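PDB 5JSC: putative acyl-CoA dehydrogenase from Burkholderia xenovorans, which is a flavoprotein of the acyl-CoA dehydrogenase family that holds flavin-adenine dinucleotide and assembles from four copies of its chain. Local coordinates for residues L146-A151 against A157-A162; V188-T193 against K252-T257. All coordinates share one frame; numbering follows the deposited sequence.

Following the chain from its N terminus, contact 1 comes first. It closes a short loop inside the middle domain, where residues 146-151, just past strand 144-145, meet residues 157-162, which run into strand 161-165. Contact 2 begins only after contact 1 is complete, so the two are in series and neither nest nor cross. It spans 58 intervening residues, largely strand and loop, and sets strand 186-192 against helix 250-286, joining middle and C-terminal domains. The centres of contact 1 and contact 2 are about 11 Å apart. Two hydrogen bonds probably link them directly: Leu160 O with Arg192 N at 2.7 Å and Met158 O with Arg192 NH2 at 2.9 Å.

Contact 1: L146-A151 against A157-A162; sequences LSEPEA and AMTLSA. With FAD (flavin-adenine dinucleotide), chain M.
Residues 146-151, whose backbone makes a type I turn from Glu148 to Ala151 closed by Ala151 N to Glu148 O, lie beside residues 157-162, and Glu148 reaches across to grip two successive backbone N-H groups there. Thr159 N gives Glu148 OE1 a nearly straight bond of 2.7 Å on its syn lone pair. Leu160 N meets Glu148 OE2 at 2.9 Å, also from the syn side but 29° out of the carboxylate plane. With both oxygens engaged by neighbouring amides, the carboxylate's rotation is largely fixed. Glutamate suits the place because its two-oxygen carboxylate, on an extended chain, can take both N-H groups at once; CG leaves anti to the carbonyl carbon (chi1 -57°). A water donates to OE1 and also bonds Thr159 OG1, tying the threonine hydroxyl to the same carboxylate. OE2 forms a salt bridge with Lys175, which would be expected to favour the charged form of Glu148. Apart from this polar network, Leu146 and Met158 cross at about a right angle and touch through Leu146 CD1 and Met158 CE at 3.6 Å. Methionine fits here because its chain, bent at chi3 (68°), turns the terminal methyl onto the leucine. Leu146 N at 2.9 Å and Ser147 N at 2.8 Å both donate to FAD O2, while the small Ser147 side chain gives its hydroxyl proton to FAD N1, Ser147 OG lying 2.8 Å away. Next in the chain to Ser147, Glu148 probably acts from the second shell, tying the flavin-binding loop to the segment entering strand 161-165. Backbone amides and a serine hydroxyl at the flavin's pyrimidine edge mark this as the middle-domain part of an acyl-CoA dehydrogenase-fold FAD pocket that Arg287, Gln355 and Gly359 of the second subunit help to complete.

Contact 2: V188-T193 against K252-T257; sequences VVFART and KLAMRT
The interface between the beta-rich middle domain and the helical C-terminal domain is made here by one aromatic ring of strand 186-192 pressed against helix 250-286. The CB of Phe190 points toward the helix, and with CG anti to the carbonyl carbon (chi1 -60°) one face of the ring lies against Ala254 CB. This is a CH-pi contact: the methyl carbon is 3.8 Å from the ring centroid and 23° off the normal, displaced toward the rim, where Phe190 CE2 is 3.5 Å from Ala254 CB. A flat apolar ring suits this buried site, offering the methyl a broad face while also packing on Leu146 and Met158. Alanine's single methyl lets the helix come close, leaving 7.7 Å between Phe190 CA and Ala254 CA. In the acyl-CoA dehydrogenase fold a beta domain lies between two helical domains in the sequence, and the helical domains also pack on each other: Thr257 touches Ala118 and Leu121 of helix 103-122. Leu253 adds a looser apolar approach, Leu253 CB being 4.5 Å from Phe190 CE2. One turn on, Thr257 OG1 donates to Leu253 O at 2.8 Å, while Thr257 N reaches that oxygen from the opposite face of its plane, so a buried hydroxyl is satisfied within the helix itself.

Contact 1: L146-A151 against A157-A162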
loop_
_atom_site.group_PDB
_atom_site.type_symbol
_atom_site.label_atom_id
_atom_site.label_comp_id
_atom_site.label_asym_id
_atom_site.label_seq_id
_atom_site.Cartn_x
_atom_site.Cartn_y
_atom_site.Cartn_z
ATOM N N LEU C 146 9.883 -12.373 -30.086
ATOM C CA LEU C 146 10.744 -11.253 -29.728
ATOM C C LEU C 146 11.710 -11.606 -28.611
ATOM O O LEU C 146 12.926 -11.399 -28.753
ATOM C CB LEU C 146 9.873 -10.053 -29.314
ATOM C CG LEU C 146 10.606 -8.753 -28.976
ATOM C CD1 LEU C 146 11.396 -8.274 -30.188
ATOM C CD2 LEU C 146 9.617 -7.676 -28.494
ATOM N N SER C 147 11.201 -12.159 -27.516
ATOM C CA SER C 147 11.996 -12.443 -26.324
ATOM C C SER C 147 12.983 -13.589 -26.543
ATOM O O SER C 147 12.736 -14.524 -27.312
ATOM C CB SER C 147 11.067 -12.799 -25.163
ATOM O OG SER C 147 10.165 -11.740 -24.907
ATOM N N GLU C 148 14.089 -13.532 -25.811
ATOM C CA GLU C 148 15.168 -14.504 -25.860
ATOM C C GLU C 148 15.505 -14.941 -24.444
ATOM O O GLU C 148 15.211 -14.221 -23.484
ATOM C CB GLU C 148 16.408 -13.897 -26.533
ATOM C CG GLU C 148 16.104 -13.394 -27.932
ATOM C CD GLU C 148 17.303 -12.845 -28.653
ATOM O OE1 GLU C 148 18.343 -12.597 -28.002
ATOM O OE2 GLU C 148 17.198 -12.657 -29.880
ATOM N N PRO C 149 16.134 -16.113 -24.280
ATOM C CA PRO C 149 16.511 -16.552 -22.928
ATOM C C PRO C 149 17.296 -15.514 -22.150
ATOM O O PRO C 149 17.094 -15.366 -20.937
ATOM C CB PRO C 149 17.336 -17.817 -23.196
ATOM C CG PRO C 149 16.719 -18.376 -24.466
ATOM C CD PRO C 149 16.414 -17.141 -25.300
ATOM N N GLU C 150 18.181 -14.780 -22.811
ATOM C CA GLU C 150 19.017 -13.814 -22.118
ATOM C C GLU C 150 18.528 -12.385 -22.241
ATOM O O GLU C 150 19.155 -11.494 -21.662
ATOM C CB GLU C 150 20.458 -13.911 -22.627
ATOM C CG GLU C 150 21.040 -15.301 -22.456
ATOM C CD GLU C 150 20.786 -15.869 -21.070
ATOM O OE1 GLU C 150 21.294 -15.287 -20.088
ATOM O OE2 GLU C 150 20.068 -16.889 -20.961
ATOM N N ALA C 151 17.416 -12.141 -22.949
ATOM C CA ALA C 151 16.948 -10.769 -23.150
ATOM C C ALA C 151 15.457 -10.775 -23.461
ATOM O O ALA C 151 15.058 -11.169 -24.558
ATOM C CB ALA C 151 17.727 -10.097 -24.275
ATOM N N ALA C 157 19.031 -5.271 -27.113
ATOM C CA ALA C 157 20.259 -6.050 -27.065
ATOM C C ALA C 157 20.055 -7.512 -27.458
ATOM O O ALA C 157 20.887 -8.356 -27.108
ATOM C CB ALA C 157 20.879 -5.962 -25.670
ATOM N N MET C 158 18.976 -7.833 -28.174
ATOM C CA MET C 158 18.750 -9.211 -28.596
ATOM C C MET C 158 19.938 -9.724 -29.403
ATOM O O MET C 158 20.659 -8.952 -30.043
ATOM C CB MET C 158 17.467 -9.313 -29.425
ATOM C CG MET C 158 17.583 -8.678 -30.804
ATOM S SD MET C 158 16.107 -8.956 -31.805
ATOM C CE MET C 158 14.931 -7.960 -30.897
ATOM N N THR C 159 20.139 -11.048 -29.377
ATOM C CA THR C 159 21.295 -11.648 -30.036
ATOM C C THR C 159 20.967 -12.668 -31.117
ATOM O O THR C 159 21.899 -13.160 -31.766
ATOM C CB THR C 159 22.226 -12.312 -29.011
ATOM O OG1 THR C 159 21.547 -13.392 -28.358
ATOM C CG2 THR C 159 22.681 -11.300 -27.983
ATOM N N LEU C 160 19.695 -13.008 -31.345
ATOM C CA LEU C 160 19.389 -13.839 -32.506
ATOM C C LEU C 160 19.899 -13.134 -33.755
ATOM O O LEU C 160 19.569 -11.969 -33.994
ATOM C CB LEU C 160 17.885 -14.106 -32.614
ATOM C CG LEU C 160 17.494 -14.871 -33.885
ATOM C CD1 LEU C 160 17.817 -16.324 -33.730
ATOM C CD2 LEU C 160 16.024 -14.707 -34.210
ATOM N N SER C 161 20.749 -13.808 -34.518
ATOM C CA SER C 161 21.403 -13.179 -35.657
ATOM C C SER C 161 20.717 -13.541 -36.970
ATOM O O SER C 161 20.195 -14.644 -37.145
ATOM C CB SER C 161 22.880 -13.576 -35.727
ATOM O OG SER C 161 23.028 -14.979 -35.844
ATOM N N ALA C 162 20.723 -12.590 -37.898
ATOM C CA ALA C 162 20.241 -12.817 -39.256
ATOM C C ALA C 162 21.332 -12.341 -40.203
ATOM O O ALA C 162 21.573 -11.136 -40.322
ATOM C CB ALA C 162 18.920 -12.094 -39.515
HETATM P PA FAD M . 13.965 -9.823 -17.565
HETATM O O1A FAD M . 14.135 -9.014 -18.795
HETATM O O2A FAD M . 15.196 -10.563 -17.038
HETATM O O5B FAD M . 13.380 -8.871 -16.435
HETATM C C5B FAD M . 13.220 -9.377 -15.095
HETATM C C4B FAD M . 12.495 -8.301 -14.329
HETATM O O4B FAD M . 13.336 -7.136 -14.253
HETATM C C3B FAD M . 11.230 -7.770 -14.990
HETATM O O3B FAD M . 10.101 -8.631 -14.816
HETATM C C2B FAD M . 11.072 -6.407 -14.314
HETATM O O2B FAD M . 10.423 -6.559 -13.050
HETATM C C1B FAD M . 12.534 -5.983 -14.092
HETATM N N9A FAD M . 13.036 -4.962 -15.005
HETATM C C8A FAD M . 13.107 -5.031 -16.372
HETATM N N7A FAD M . 13.690 -3.999 -16.930
HETATM C C5A FAD M . 14.025 -3.187 -15.854
HETATM C C6A FAD M . 14.681 -1.946 -15.772
HETATM N N6A FAD M . 15.116 -1.262 -16.835
HETATM N N1A FAD M . 14.868 -1.411 -14.543
HETATM C C2A FAD M . 14.411 -2.080 -13.476
HETATM N N3A FAD M . 13.778 -3.258 -13.432
HETATM C C4A FAD M . 13.620 -3.765 -14.663
HETATM N N1 FAD M . 7.681 -13.018 -25.432
HETATM C C2 FAD M . 7.578 -13.015 -26.798
HETATM O O2 FAD M . 8.478 -12.559 -27.524
HETATM N N3 FAD M . 6.460 -13.538 -27.392
HETATM C C4 FAD M . 5.379 -14.090 -26.734
HETATM O O4 FAD M . 4.465 -14.612 -27.367
HETATM C C4X FAD M . 5.476 -14.065 -25.304
HETATM N N5 FAD M . 4.523 -14.627 -24.613
HETATM C C5X FAD M . 4.713 -14.784 -23.249
HETATM C C6 FAD M . 3.778 -15.522 -22.525
HETATM C C7 FAD M . 3.971 -15.799 -21.177
HETATM C C7M FAD M . 2.958 -16.640 -20.443
HETATM C C8 FAD M . 5.119 -15.305 -20.527
HETATM C C8M FAD M . 5.369 -15.586 -19.065
HETATM C C9 FAD M . 6.042 -14.551 -21.243
HETATM C C9A FAD M . 5.854 -14.294 -22.598
HETATM N N10 FAD M . 6.822 -13.620 -23.374
HETATM C C10 FAD M . 6.676 -13.517 -24.736
HETATM C "C1'" FAD M . 8.064 -13.169 -22.731
HETATM C "C2'" FAD M . 7.899 -11.875 -21.940
HETATM O "O2'" FAD M . 7.700 -10.765 -22.815
HETATM C "C3'" FAD M . 9.152 -11.640 -21.097
HETATM O "O3'" FAD M . 9.143 -12.656 -20.104
HETATM C "C4'" FAD M . 9.204 -10.265 -20.431
HETATM O "O4'" FAD M . 9.453 -9.272 -21.428
HETATM C "C5'" FAD M . 10.265 -10.200 -19.352
HETATM O "O5'" FAD M . 11.526 -10.566 -19.949
HETATM P P FAD M . 12.420 -11.647 -19.129
HETATM O O1P FAD M . 11.613 -12.848 -18.771
HETATM O O2P FAD M . 13.670 -11.924 -19.907
HETATM O O3P FAD M . 12.808 -10.892 -17.779
HETATM O O HOH W 1 19.923 -12.876 -26.006
#

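Contact 2: V188-T193 against K252-T257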
loop_
_atom_site.group_PDB
_atom_site.type_symbol
_atom_site.label_atom_id
_atom_site.label_comp_id
_atom_site.label_asym_id
_atom_site.label_seq_id
_atom_site.Cartn_x
_atom_site.Cartn_y
_atom_site.Cartn_z
ATOM N N VAL C 188 6.362 -14.171 -36.479
ATOM C CA VAL C 188 7.037 -12.908 -36.771
ATOM C C VAL C 188 8.269 -12.855 -35.871
ATOM O O VAL C 188 8.152 -12.755 -34.647
ATOM C CB VAL C 188 6.127 -11.695 -36.550
ATOM C CG1 VAL C 188 6.918 -10.411 -36.734
ATOM C CG2 VAL C 188 4.966 -11.725 -37.528
ATOM N N VAL C 189 9.455 -12.939 -36.473
ATOM C CA VAL C 189 10.715 -13.092 -35.744
ATOM C C VAL C 189 11.524 -11.814 -35.894
ATOM O O VAL C 189 11.720 -11.326 -37.017
ATOM C CB VAL C 189 11.523 -14.297 -36.258
ATOM C CG1 VAL C 189 12.835 -14.448 -35.475
ATOM C CG2 VAL C 189 10.703 -15.580 -36.180
ATOM N N PHE C 190 12.032 -11.297 -34.778
ATOM C CA PHE C 190 12.907 -10.132 -34.791
ATOM C C PHE C 190 14.331 -10.603 -34.562
ATOM O O PHE C 190 14.586 -11.399 -33.653
ATOM C CB PHE C 190 12.471 -9.108 -33.739
ATOM C CG PHE C 190 11.074 -8.612 -33.967
ATOM C CD1 PHE C 190 9.985 -9.337 -33.497
ATOM C CD2 PHE C 190 10.848 -7.463 -34.710
ATOM C CE1 PHE C 190 8.687 -8.911 -33.738
ATOM C CE2 PHE C 190 9.552 -7.026 -34.951
ATOM C CZ PHE C 190 8.468 -7.754 -34.467
ATOM N N ALA C 191 15.250 -10.143 -35.409
ATOM C CA ALA C 191 16.615 -10.654 -35.391
ATOM C C ALA C 191 17.582 -9.523 -35.685
ATOM O O ALA C 191 17.231 -8.533 -36.332
ATOM C CB ALA C 191 16.806 -11.786 -36.421
ATOM N N ARG C 192 18.821 -9.686 -35.218
ATOM C CA ARG C 192 19.842 -8.662 -35.426
ATOM C C ARG C 192 20.468 -8.825 -36.806
ATOM O O ARG C 192 21.167 -9.808 -37.070
ATOM C CB ARG C 192 20.916 -8.726 -34.344
ATOM C CG ARG C 192 21.997 -7.663 -34.536
ATOM C CD ARG C 192 22.882 -7.508 -33.287
ATOM N NE ARG C 192 22.029 -7.330 -32.118
ATOM C CZ ARG C 192 21.412 -6.192 -31.799
ATOM N NH1 ARG C 192 21.574 -5.100 -32.536
ATOM N NH2 ARG C 192 20.613 -6.154 -30.742
ATOM N N THR C 193 20.244 -7.847 -37.677
ATOM C CA THR C 193 20.890 -7.814 -38.982
ATOM C C THR C 193 22.111 -6.903 -39.021
ATOM O O THR C 193 22.908 -7.008 -39.959
ATOM C CB THR C 193 19.883 -7.384 -40.061
ATOM O OG1 THR C 193 19.124 -6.264 -39.588
ATOM C CG2 THR C 193 18.936 -8.525 -40.388
ATOM N N LYS C 252 11.487 -0.642 -34.199
ATOM C CA LYS C 252 10.310 0.219 -34.160
ATOM C C LYS C 252 9.047 -0.546 -34.524
ATOM O O LYS C 252 7.977 -0.274 -33.966
ATOM C CB LYS C 252 10.496 1.413 -35.096
ATOM C CG LYS C 252 11.422 2.459 -34.524
ATOM C CD LYS C 252 11.593 3.622 -35.476
ATOM C CE LYS C 252 12.620 4.610 -34.956
ATOM N NZ LYS C 252 12.953 5.628 -35.986
ATOM N N LEU C 253 9.147 -1.509 -35.443
ATOM C CA LEU C 253 7.981 -2.317 -35.782
ATOM C C LEU C 253 7.515 -3.141 -34.583
ATOM O O LEU C 253 6.312 -3.211 -34.293
ATOM C CB LEU C 253 8.302 -3.216 -36.971
ATOM C CG LEU C 253 7.115 -3.975 -37.556
ATOM C CD1 LEU C 253 6.000 -3.013 -37.964
ATOM C CD2 LEU C 253 7.562 -4.815 -38.745
ATOM N N ALA C 254 8.452 -3.758 -33.860
ATOM C CA ALA C 254 8.084 -4.489 -32.651
ATOM C C ALA C 254 7.419 -3.564 -31.646
ATOM O O ALA C 254 6.380 -3.901 -31.064
ATOM C CB ALA C 254 9.322 -5.136 -32.023
ATOM N N MET C 255 8.007 -2.384 -31.427
ATOM C CA MET C 255 7.447 -1.456 -30.448
ATOM C C MET C 255 6.060 -0.985 -30.858
ATOM O O MET C 255 5.168 -0.857 -30.012
ATOM C CB MET C 255 8.375 -0.259 -30.262
ATOM C CG MET C 255 9.744 -0.630 -29.707
ATOM S SD MET C 255 9.624 -1.399 -28.082
ATOM C CE MET C 255 10.078 -3.086 -28.442
ATOM N N ARG C 256 5.867 -0.696 -32.150
ATOM C CA ARG C 256 4.559 -0.234 -32.607
ATOM C C ARG C 256 3.509 -1.328 -32.484
ATOM O O ARG C 256 2.337 -1.038 -32.214
ATOM C CB ARG C 256 4.644 0.251 -34.052
ATOM C CG ARG C 256 5.360 1.588 -34.207
ATOM C CD ARG C 256 5.585 1.918 -35.679
ATOM N NE ARG C 256 4.324 2.023 -36.411
ATOM C CZ ARG C 256 4.178 1.742 -37.705
ATOM N NH1 ARG C 256 5.216 1.324 -38.421
ATOM N NH2 ARG C 256 2.993 1.871 -38.283
ATOM N N THR C 257 3.907 -2.586 -32.683
ATOM C CA THR C 257 2.967 -3.687 -32.513
ATOM C C THR C 257 2.552 -3.811 -31.052
ATOM O O THR C 257 1.364 -3.964 -30.738
ATOM C CB THR C 257 3.595 -4.987 -33.024
ATOM O OG1 THR C 257 3.976 -4.823 -34.403
ATOM C CG2 THR C 257 2.611 -6.145 -32.916
#